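Local coordinates for lipoate-protein ligase, putative (Streptococcus pneumoniae, PDB 1VQZ) that is a putative lipoate-protein ligase, pairing a catalytic domain of the lipoyl protein ligase A/B family with a bacterial lipoate protein ligase C-terminal domain, at residues 29-32 with 33-37; 192-196 with 197-201; 300-303 with 304-307. All coordinates share one frame; numbering follows the deposited sequence. Where two conformers were deposited one is given.

Interaction 1. Residues 29-32 with 33-37; sequences LEEY and AFKHL. With EDO (1,2-ethanediol), chain N; EDO (1,2-ethanediol), chain L.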
ATOM      1  N   LEU A  29       8.256 -11.694   1.755  1.00 29.65           N
ATOM      2  CA  LEU A  29       9.103 -11.959   0.618  1.00 28.88           C
ATOM      3  C   LEU A  29       9.258 -10.691  -0.210  1.00 28.93           C
ATOM      4  O   LEU A  29      10.364 -10.384  -0.666  1.00 26.75           O
ATOM      5  CB  LEU A  29       8.565 -13.139  -0.203  1.00 31.31           C
ATOM      6  CG  LEU A  29       9.418 -13.635  -1.383  1.00 24.99           C
ATOM      7  CD1 LEU A  29       9.224 -15.054  -1.621  1.00 26.20           C
ATOM      8  CD2 LEU A  29       9.156 -12.848  -2.697  1.00 28.03           C
ATOM      9  N   GLU A  30       8.164  -9.935  -0.368  1.00 28.05           N
ATOM     10  CA  GLU A  30       8.209  -8.679  -1.127  1.00 31.08           C
ATOM     11  C   GLU A  30       9.100  -7.668  -0.420  1.00 31.69           C
ATOM     12  O   GLU A  30       9.929  -6.990  -1.069  1.00 33.45           O
ATOM     13  CB  GLU A  30       6.792  -8.105  -1.337  1.00 28.84           C
ATOM     14  CG  GLU A  30       6.739  -6.817  -2.171  1.00 26.38           C
ATOM     15  CD  GLU A  30       5.382  -6.179  -2.135  1.00 31.38           C
ATOM     16  OE1 GLU A  30       4.869  -5.993  -1.018  1.00 35.84           O
ATOM     17  OE2 GLU A  30       4.827  -5.875  -3.223  1.00 35.30           O
ATOM     18  N   GLU A  31       8.949  -7.550   0.901  1.00 30.07           N
ATOM     19  CA  GLU A  31       9.800  -6.632   1.649  1.00 29.59           C
ATOM     20  C   GLU A  31      11.285  -7.007   1.566  1.00 28.96           C
ATOM     21  O   GLU A  31      12.204  -6.124   1.508  1.00 30.35           O
ATOM     22  CB  GLU A  31       9.385  -6.581   3.126  1.00 31.68           C
ATOM     23  CG  GLU A  31      10.088  -5.460   3.880  1.00 30.51           C
ATOM     24  CD  GLU A  31       9.762  -5.421   5.369  1.00 29.20           C
ATOM     25  OE1 GLU A  31       9.851  -6.455   6.074  1.00 37.29           O
ATOM     26  OE2 GLU A  31       9.454  -4.333   5.831  1.00 33.99           O
ATOM     27  N   TYR A  32      11.540  -8.311   1.600  1.00 28.78           N
ATOM     28  CA  TYR A  32      12.901  -8.819   1.472  1.00 28.55           C
ATOM     29  C   TYR A  32      13.541  -8.421   0.127  1.00 26.98           C
ATOM     30  O   TYR A  32      14.674  -7.968   0.074  1.00 27.03           O
ATOM     31  CB  TYR A  32      12.927 -10.326   1.651  1.00 30.13           C
ATOM     32  CG  TYR A  32      14.324 -10.838   1.870  1.00 31.78           C
ATOM     33  CD1 TYR A  32      14.927 -10.758   3.127  1.00 30.08           C
ATOM     34  CD2 TYR A  32      15.044 -11.404   0.832  1.00 31.28           C
ATOM     35  CE1 TYR A  32      16.245 -11.199   3.352  1.00 33.98           C
ATOM     36  CE2 TYR A  32      16.374 -11.874   1.037  1.00 36.51           C
ATOM     37  CZ  TYR A  32      16.966 -11.762   2.311  1.00 28.19           C
ATOM     38  OH  TYR A  32      18.240 -12.221   2.510  1.00 35.49           O
ATOM     39  N   ALA A  33      12.795  -8.564  -0.969  1.00 26.95           N
ATOM     40  CA  ALA A  33      13.267  -8.112  -2.242  1.00 25.90           C
ATOM     41  C   ALA A  33      13.513  -6.588  -2.228  1.00 27.12           C
ATOM     42  O   ALA A  33      14.580  -6.124  -2.654  1.00 28.59           O
ATOM     43  CB  ALA A  33      12.284  -8.548  -3.351  1.00 28.50           C
ATOM     44  N   PHE A  34      12.547  -5.809  -1.720  1.00 27.73           N
ATOM     45  CA  PHE A  34      12.654  -4.349  -1.681  1.00 25.77           C
ATOM     46  C   PHE A  34      13.862  -3.901  -0.864  1.00 27.64           C
ATOM     47  O   PHE A  34      14.714  -3.108  -1.332  1.00 26.25           O
ATOM     48  CB  PHE A  34      11.388  -3.815  -1.045  1.00 26.95           C
ATOM     49  CG  PHE A  34      11.277  -2.308  -0.988  1.00 29.22           C
ATOM     50  CD1 PHE A  34      11.865  -1.480  -1.966  1.00 26.54           C
ATOM     51  CD2 PHE A  34      10.455  -1.718  -0.005  1.00 32.98           C
ATOM     52  CE1 PHE A  34      11.682  -0.077  -1.940  1.00 25.57           C
ATOM     53  CE2 PHE A  34      10.275  -0.335   0.029  1.00 33.69           C
ATOM     54  CZ  PHE A  34      10.899   0.484  -0.942  1.00 25.44           C
ATOM     55  N   LYS A  35      13.998  -4.447   0.342  1.00 26.45           N
ATOM     56  CA  LYS A  35      14.988  -3.924   1.329  1.00 27.75           C
ATOM     57  C   LYS A  35      16.312  -4.670   1.458  1.00 26.60           C
ATOM     58  O   LYS A  35      17.304  -4.119   1.898  1.00 26.10           O
ATOM     59  CB  LYS A  35      14.327  -3.809   2.707  1.00 27.57           C
ATOM     60  CG  LYS A  35      13.160  -2.879   2.727  1.00 30.55           C
ATOM     61  CD  LYS A  35      12.526  -2.797   4.125  1.00 32.55           C
ATOM     62  CE  LYS A  35      11.375  -1.762   4.154  1.00 39.04           C
ATOM     63  NZ  LYS A  35      10.626  -1.778   5.497  1.00 32.84           N
ATOM     64  N   HIS A  36      16.322  -5.909   1.032  1.00 28.55           N
ATOM     65  CA  HIS A  36      17.454  -6.810   1.283  1.00 27.71           C
ATOM     66  C   HIS A  36      18.209  -7.265   0.039  1.00 24.86           C
ATOM     67  O   HIS A  36      19.353  -7.638   0.165  1.00 27.89           O
ATOM     68  CB  HIS A  36      16.954  -8.057   2.022  1.00 26.93           C
ATOM     69  CG  HIS A  36      16.557  -7.802   3.434  1.00 33.21           C
ATOM     70  ND1 HIS A  36      17.378  -8.103   4.498  1.00 33.82           N
ATOM     71  CD2 HIS A  36      15.411  -7.308   3.963  1.00 37.52           C
ATOM     72  CE1 HIS A  36      16.757  -7.789   5.621  1.00 42.74           C
ATOM     73  NE2 HIS A  36      15.561  -7.314   5.326  1.00 32.81           N
ATOM     74  N   LEU A  37      17.582  -7.261  -1.142  1.00 26.72           N
ATOM     75  CA  LEU A  37      18.274  -7.664  -2.376  1.00 28.38           C
ATOM     76  C   LEU A  37      18.875  -6.446  -3.079  1.00 28.78           C
ATOM     77  O   LEU A  37      18.601  -6.162  -4.261  1.00 27.71           O
ATOM     78  CB  LEU A  37      17.378  -8.447  -3.352  1.00 30.50           C
ATOM     79  CG  LEU A  37      16.806  -9.810  -2.892  1.00 30.56           C
ATOM     80  CD1 LEU A  37      16.070 -10.453  -4.034  1.00 34.63           C
ATOM     81  CD2 LEU A  37      17.861 -10.760  -2.388  1.00 31.61           C
TER
HETATM   82  C1  EDO N 412      13.785  -6.173   7.507  1.00 47.95           C
HETATM   83  O1  EDO N 412      13.636  -5.470   6.278  1.00 44.79           O
HETATM   84  C2  EDO N 412      12.477  -6.901   7.757  1.00 47.72           C
HETATM   85  O2  EDO N 412      11.460  -6.004   8.190  1.00 32.47           O
HETATM   86  C1  EDO L 410       0.181  -5.855  -0.210  1.00 33.27           C
HETATM   87  O1  EDO L 410      -0.772  -5.476  -1.176  1.00 22.97           O
HETATM   88  C2  EDO L 410       1.499  -5.342  -0.740  1.00 33.45           C
HETATM   89  O2  EDO L 410       2.573  -5.939  -0.048  1.00 27.87           O
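Ala33 answers Leu29 across one turn of helix 23-36, its N donating to Leu29 O, and Phe34 N bonds Glu30 O in the same i to i+4 pattern. Phe34 keeps only CB near the preceding turn, resting on the carbonyl oxygens of Glu30 and Glu31, while the ring leads away. Lys35 repeats the backbone bond, N to Glu31 O, and adds a salt bridge one turn apart: the extended lysine chain runs over Glu31 CG, with CD at 3.6 Å from it, and NZ reaches Glu31 OE2 at 2.8 Å. The ammonium arrives on the anti side of that oxygen, 34° out of the carboxylate plane. The other oxygen, Glu31 OE1, accepts from O2 of a 1,2-ethanediol at 2.7 Å, and O1 of the same diol bonds His36 NE2 at 2.8 Å, so the small molecule spans the two residues. His36 lies over Tyr32 in an offset stack, ring centroids 4.5 Å apart and planes 12° from parallel. With the tyrosine CG anti to its N (chi1 -166°), the phenol ring points out from the helix, with one face under the His36 side chain; His36 CB sits over its centre in a CH-pi contact, 3.5 Å from the centroid. Tyr32 O takes His36 N and, weakly, Leu37 N, and Leu37 CD2 touches Tyr32 CE2 at 3.9 Å. Helix 23-36 is the crossover of a beta-alpha-beta unit between strands 13-17 and 42-47. Leu29 and Leu37 pack on strand 42-47, Phe34 on Met156 of strand 154-162. Helix 231-245 covers the Glu31-Tyr32 side, where Lys244 gives Glu31 OE2 a second salt bridge and Glu236 bonds Tyr32 OH.

Interaction 2. Residues 192-196 with 197-201; sequences RVTNI and INELP. With EDO (1,2-ethanediol), chain R.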
ATOM      1  N   ARG A 192     -15.533   3.848 -10.566  1.00 53.15           N
ATOM      2  CA  ARG A 192     -16.032   2.728 -11.334  1.00 46.77           C
ATOM      3  C   ARG A 192     -14.880   1.701 -11.431  1.00 42.62           C
ATOM      4  O   ARG A 192     -13.825   2.039 -11.967  1.00 40.04           O
ATOM      5  CB  ARG A 192     -16.413   3.220 -12.744  1.00 46.37           C
ATOM      6  CG  ARG A 192     -17.115   4.609 -12.834  1.00 46.12           C
ATOM      7  CD  ARG A 192     -17.476   4.977 -14.281  1.00 45.37           C
ATOM      8  N   VAL A 193     -15.070   0.484 -10.907  1.00 38.67           N
ATOM      9  CA  VAL A 193     -14.121  -0.640 -11.126  1.00 38.24           C
ATOM     10  C   VAL A 193     -14.680  -1.834 -11.929  1.00 37.93           C
ATOM     11  O   VAL A 193     -15.893  -2.070 -11.971  1.00 39.35           O
ATOM     12  CB  VAL A 193     -13.558  -1.191  -9.809  1.00 39.03           C
ATOM     13  CG1 VAL A 193     -13.162  -0.029  -8.874  1.00 41.50           C
ATOM     14  CG2 VAL A 193     -14.554  -2.100  -9.104  1.00 44.32           C
ATOM     15  N   THR A 194     -13.780  -2.589 -12.561  1.00 31.77           N
ATOM     16  CA  THR A 194     -14.137  -3.846 -13.198  1.00 30.61           C
ATOM     17  C   THR A 194     -13.046  -4.919 -12.999  1.00 30.22           C
ATOM     18  O   THR A 194     -11.887  -4.602 -12.714  1.00 27.65           O
ATOM     19  CB  THR A 194     -14.348  -3.656 -14.695  1.00 33.33           C
ATOM     20  OG1 THR A 194     -14.722  -4.908 -15.292  1.00 34.42           O
ATOM     21  CG2 THR A 194     -13.038  -3.099 -15.347  1.00 32.41           C
ATOM     22  N   ASN A 195     -13.462  -6.180 -13.140  1.00 25.82           N
ATOM     23  CA  ASN A 195     -12.581  -7.318 -13.167  1.00 28.05           C
ATOM     24  C   ASN A 195     -12.234  -7.644 -14.614  1.00 26.75           C
ATOM     25  O   ASN A 195     -13.080  -7.567 -15.522  1.00 28.13           O
ATOM     26  CB  ASN A 195     -13.260  -8.515 -12.472  1.00 29.93           C
ATOM     27  CG  ASN A 195     -13.068  -8.509 -10.966  1.00 26.70           C
ATOM     28  OD1 ASN A 195     -11.954  -8.576 -10.490  1.00 24.95           O
ATOM     29  ND2 ASN A 195     -14.161  -8.444 -10.211  1.00 30.97           N
ATOM     30  N   ILE A 196     -10.973  -7.966 -14.840  1.00 27.67           N
ATOM     31  CA  ILE A 196     -10.498  -8.322 -16.173  1.00 26.37           C
ATOM     32  C   ILE A 196     -11.378  -9.412 -16.781  1.00 29.30           C
ATOM     33  O   ILE A 196     -11.795  -9.287 -17.951  1.00 30.21           O
ATOM     34  CB  ILE A 196      -8.980  -8.716 -16.166  1.00 25.92           C
ATOM     35  CG1 ILE A 196      -8.135  -7.483 -15.798  1.00 28.21           C
ATOM     36  CG2 ILE A 196      -8.561  -9.287 -17.564  1.00 27.59           C
ATOM     37  CD1 ILE A 196      -6.757  -7.749 -15.274  1.00 24.77           C
ATOM     38  N   ILE A 197     -11.703 -10.454 -16.006  1.00 29.66           N
ATOM     39  CA  ILE A 197     -12.425 -11.623 -16.570  1.00 31.52           C
ATOM     40  C   ILE A 197     -13.745 -11.224 -17.281  1.00 31.63           C
ATOM     41  O   ILE A 197     -14.160 -11.828 -18.266  1.00 30.59           O
ATOM     42  CB  ILE A 197     -12.704 -12.707 -15.474  0.50 32.15           C
ATOM     43  CG1 ILE A 197     -12.914 -14.087 -16.105  0.50 31.42           C
ATOM     44  CG2 ILE A 197     -13.907 -12.321 -14.609  0.50 31.98           C
ATOM     45  CD1 ILE A 197     -13.017 -15.202 -15.103  0.50 31.62           C
ATOM     46  N   ASN A 198     -14.356 -10.155 -16.806  1.00 28.96           N
ATOM     47  CA  ASN A 198     -15.583  -9.658 -17.362  1.00 31.04           C
ATOM     48  C   ASN A 198     -15.399  -8.906 -18.651  1.00 30.54           C
ATOM     49  O   ASN A 198     -16.349  -8.657 -19.339  1.00 25.98           O
ATOM     50  CB  ASN A 198     -16.272  -8.764 -16.337  1.00 32.04           C
ATOM     51  CG  ASN A 198     -16.722  -9.550 -15.112  1.00 38.70           C
ATOM     52  OD1 ASN A 198     -17.103 -10.739 -15.224  1.00 42.25           O
ATOM     53  ND2 ASN A 198     -16.710  -8.900 -13.946  1.00 38.98           N
ATOM     54  N   GLU A 199     -14.174  -8.525 -18.968  1.00 30.01           N
ATOM     55  CA  GLU A 199     -13.914  -7.743 -20.167  1.00 30.34           C
ATOM     56  C   GLU A 199     -13.328  -8.627 -21.293  1.00 30.14           C
ATOM     57  O   GLU A 199     -13.348  -8.247 -22.468  1.00 29.02           O
ATOM     58  CB  GLU A 199     -12.955  -6.611 -19.811  1.00 28.18           C
ATOM     59  CG  GLU A 199     -13.408  -5.729 -18.671  1.00 36.73           C
ATOM     60  CD  GLU A 199     -14.691  -4.974 -18.953  1.00 31.38           C
ATOM     61  OE1 GLU A 199     -15.131  -4.963 -20.119  1.00 35.94           O
ATOM     62  OE2 GLU A 199     -15.242  -4.374 -17.994  1.00 38.77           O
ATOM     63  N   LEU A 200     -12.781  -9.782 -20.898  1.00 31.95           N
ATOM     64  CA  LEU A 200     -12.195 -10.732 -21.829  1.00 31.54           C
ATOM     65  C   LEU A 200     -13.253 -11.395 -22.706  1.00 30.15           C
ATOM     66  O   LEU A 200     -14.164 -12.028 -22.190  1.00 32.34           O
ATOM     67  CB  LEU A 200     -11.461 -11.836 -21.076  1.00 29.93           C
ATOM     68  CG  LEU A 200     -10.190 -11.456 -20.349  1.00 28.89           C
ATOM     69  CD1 LEU A 200      -9.774 -12.606 -19.444  1.00 25.75           C
ATOM     70  CD2 LEU A 200      -9.083 -11.143 -21.335  1.00 34.15           C
ATOM     71  N   PRO A 201     -13.098 -11.301 -24.038  1.00 29.76           N
ATOM     72  CA  PRO A 201     -13.933 -12.100 -24.942  1.00 30.05           C
ATOM     73  C   PRO A 201     -13.820 -13.639 -24.742  1.00 29.86           C
ATOM     74  O   PRO A 201     -14.813 -14.347 -24.895  1.00 26.55           O
ATOM     75  CB  PRO A 201     -13.440 -11.688 -26.335  1.00 31.48           C
ATOM     76  CG  PRO A 201     -12.576 -10.499 -26.162  1.00 25.80           C
ATOM     77  CD  PRO A 201     -12.132 -10.447 -24.765  1.00 29.30           C
TER
HETATM   78  C1  EDO R 416     -19.078  -5.475 -19.062  1.00 66.26           C
HETATM   79  O1  EDO R 416     -18.266  -5.428 -17.877  1.00 58.61           O
HETATM   80  C2  EDO R 416     -18.262  -5.164 -20.324  1.00 63.92           C
HETATM   81  O2  EDO R 416     -17.790  -3.803 -20.344  1.00 65.97           O
HETATM   82  O   HOH W   1     -16.334  -6.386 -13.765  1.00 36.15           O
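Ile196 starts a tight turn whose carbonyl oxygen accepts two backbone donors, Glu199 N at 2.7 Å from above the carbonyl plane and Leu200 N at 3.1 Å nearly along the C=O axis, while Asn198 N bonds Asn195 O one residue earlier. These bonds close consecutive turns of the chain within a loop. The side chains of Thr194 and Glu199 approach from opposite directions. Thr194 OG1, placed anti to the backbone N (chi1 -179°), lies 2.8 Å from Glu199 OE2 and near Asn195 O. Glu199 folds back by a bend at chi2 (-63°), which lays CG beside Asn195 O and swings the carboxylate over the preceding chain. A 1,2-ethanediol spans both carboxylate oxygens, its O2 donating to Glu199 OE1 at 2.9 Å and its O1 to OE2 at 3.2 Å. A water joins the two asparagines, accepting from Asn195 N at 2.9 Å and from Asn198 ND2, which also lies 3.8 Å from Asn195 CB. The apolar part is small: Ile196 CG2 meets Leu200 CG at 3.9 Å, the two side chains crossing at a slant. The turn belongs to the loop between strand 182-183 and helix 206-220. Thr194 pairs by its backbone with Lys142 of strand 141-151, and Ile196 with Leu162, at the end of strand 154-162, so the loop spans these two neighbouring strands of the large mixed sheet. Lys141 forms a salt bridge with Glu199 OE2, Val165 N bonds Asn195 OD1, and Ile196 packs on Phe143 of strand 141-151 and on Phe163.

Interaction 3. Residues 300-303 with 304-307; sequences VEDV and LRGV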
ATOM      1  N   VAL A 300       7.269  12.971  10.244  1.00 31.24           N
ATOM      2  CA  VAL A 300       6.458  14.093  10.696  1.00 31.35           C
ATOM      3  C   VAL A 300       6.323  14.098  12.241  1.00 31.53           C
ATOM      4  O   VAL A 300       6.516  15.141  12.907  1.00 31.43           O
ATOM      5  CB  VAL A 300       5.084  14.068  10.004  1.00 32.34           C
ATOM      6  CG1 VAL A 300       4.215  15.218  10.454  1.00 35.61           C
ATOM      7  CG2 VAL A 300       5.258  14.064   8.467  1.00 32.37           C
ATOM      8  N   GLU A 301       6.012  12.933  12.810  1.00 30.62           N
ATOM      9  CA  GLU A 301       6.078  12.726  14.265  1.00 28.79           C
ATOM     10  C   GLU A 301       7.398  13.281  14.776  1.00 29.18           C
ATOM     11  O   GLU A 301       7.410  13.992  15.768  1.00 30.15           O
ATOM     12  CB  GLU A 301       5.961  11.237  14.614  1.00 30.44           C
ATOM     13  CG  GLU A 301       4.587  10.646  14.258  1.00 25.75           C
ATOM     14  CD  GLU A 301       4.545   9.114  14.236  1.00 33.34           C
ATOM     15  OE1 GLU A 301       5.591   8.456  14.447  1.00 31.41           O
ATOM     16  OE2 GLU A 301       3.460   8.569  13.958  1.00 31.36           O
ATOM     17  N   ASP A 302       8.509  12.993  14.076  1.00 30.73           N
ATOM     18  CA  ASP A 302       9.829  13.368  14.599  1.00 30.01           C
ATOM     19  C   ASP A 302      10.036  14.883  14.674  1.00 32.77           C
ATOM     20  O   ASP A 302      10.606  15.379  15.637  1.00 34.46           O
ATOM     21  CB  ASP A 302      10.942  12.713  13.800  1.00 33.64           C
ATOM     22  CG  ASP A 302      11.030  11.199  14.026  1.00 35.16           C
ATOM     23  OD1 ASP A 302      10.370  10.645  14.947  1.00 33.59           O
ATOM     24  OD2 ASP A 302      11.759  10.563  13.252  1.00 37.96           O
ATOM     25  N   VAL A 303       9.527  15.602  13.687  1.00 34.60           N
ATOM     26  CA  VAL A 303       9.664  17.045  13.617  1.00 35.69           C
ATOM     27  C   VAL A 303       8.730  17.734  14.601  1.00 35.35           C
ATOM     28  O   VAL A 303       8.963  18.869  14.954  1.00 35.00           O
ATOM     29  CB  VAL A 303       9.469  17.607  12.152  1.00 34.24           C
ATOM     30  CG1 VAL A 303       8.036  17.568  11.674  1.00 38.38           C
ATOM     31  CG2 VAL A 303       9.954  19.059  12.057  1.00 39.57           C
ATOM     32  N   LEU A 304       7.690  17.049  15.070  1.00 34.86           N
ATOM     33  CA  LEU A 304       6.713  17.692  15.953  1.00 33.98           C
ATOM     34  C   LEU A 304       7.026  17.511  17.423  1.00 33.73           C
ATOM     35  O   LEU A 304       6.570  18.279  18.269  1.00 31.92           O
ATOM     36  CB  LEU A 304       5.299  17.199  15.636  1.00 34.43           C
ATOM     37  CG  LEU A 304       4.693  17.767  14.337  1.00 32.49           C
ATOM     38  CD1 LEU A 304       3.329  17.225  14.114  1.00 39.43           C
ATOM     39  CD2 LEU A 304       4.670  19.303  14.264  1.00 36.00           C
ATOM     40  N   ARG A 305       7.792  16.471  17.712  1.00 35.55           N
ATOM     41  CA  ARG A 305       8.245  16.172  19.053  1.00 38.58           C
ATOM     42  C   ARG A 305       9.072  17.351  19.621  1.00 34.62           C
ATOM     43  O   ARG A 305       9.980  17.823  18.981  1.00 33.93           O
ATOM     44  CB  ARG A 305       9.050  14.870  19.038  1.00 40.78           C
ATOM     45  CG  ARG A 305       8.747  13.961  20.184  1.00 44.75           C
ATOM     46  CD  ARG A 305       9.448  12.628  20.057  1.00 40.52           C
ATOM     47  NE  ARG A 305       8.580  11.596  19.501  1.00 37.89           N
ATOM     48  CZ  ARG A 305       8.727  11.007  18.318  1.00 34.72           C
ATOM     49  NH1 ARG A 305       9.716  11.352  17.490  1.00 31.39           N
ATOM     50  NH2 ARG A 305       7.853  10.081  17.967  1.00 45.13           N
ATOM     51  N   GLY A 306       8.681  17.840  20.799  1.00 33.66           N
ATOM     52  CA  GLY A 306       9.307  18.988  21.460  1.00 33.20           C
ATOM     53  C   GLY A 306       8.783  20.342  20.997  1.00 31.49           C
ATOM     54  O   GLY A 306       9.192  21.390  21.507  1.00 29.88           O
ATOM     55  N   VAL A 307       7.915  20.347  19.998  1.00 29.33           N
ATOM     56  CA  VAL A 307       7.266  21.599  19.570  1.00 31.25           C
ATOM     57  C   VAL A 307       6.165  22.019  20.567  1.00 30.55           C
ATOM     58  O   VAL A 307       5.490  21.178  21.176  1.00 26.31           O
ATOM     59  CB  VAL A 307       6.728  21.468  18.132  1.00 32.61           C
ATOM     60  CG1 VAL A 307       5.982  22.725  17.664  1.00 32.39           C
ATOM     61  CG2 VAL A 307       7.907  21.163  17.177  1.00 33.60           C
TER
HETATM   62  O   HOH W   2       8.219   8.781  15.198  1.00 25.91           O
HETATM   63  O   HOH W   3      11.567  17.142  17.165  1.00 37.02           O
HETATM   64  O   HOH W   4      11.757  13.354  17.570  1.00 38.32           O
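The C-terminal end of helix 298-304 runs into a type II beta turn from Leu304 to Val307, and Arg305 folds back across this junction to hold Asp302 in a salt bridge. Glu301 O accepts two backbone donors as the helix ends: Arg305 N at 3.2 Å, nearly in line with the C=O bond, and Leu304 N at 3.1 Å from well above the carbonyl plane. The turn then closes with Val307 N on Leu304 O, and Gly306 occupies the position of positive phi. Val307 CG2 comes to 3.4 Å from Val303 O. Leu304 leans back over the last helical turn, its CG near Val300 O, and packs on helix 311-318 and on Ile285 of strand 281-289. Arg305 bends at chi3 (-98°), which carries its guanidinium back along the helix, one face toward Glu301 O. Through NE, Arg305 also forms a salt bridge with Asp284, and Ile287 N bonds Glu301 OE2, fastening this helix end to strand 281-289. One water bridges Asp302 O and Arg305 O across the junction, and another links Asp302 O to Arg305 NH1. In the Asp302 salt bridge, Arg305 NH1 reaches OD1 at 2.7 Å, with the oxygen within 4° of the guanidinium plane and the carboxylate turned 52° from it.

The three contacts follow one another along the chain and none touches another. Interactions 1 and 2 both belong to the lipoyl protein ligase A/B catalytic domain, with centres 31 Å apart and nearest atoms about 17 Å apart; both adjoin the large mixed sheet, where strand 154-162 packs on interaction 1 and ends at interaction 2. Interaction 3 lies in the C-terminal domain, its centre 29 Å from that of interaction 1. Interactions 2 and 3 fall on opposite sides of the chain's centre, 46 Å between their centres. Separate 1,2-ethanediol molecules, probably from the crystallisation liquor, bond glutamates in interactions 1 and 2, and another lies about 5 Å from the Glu301 side chain in interaction 3.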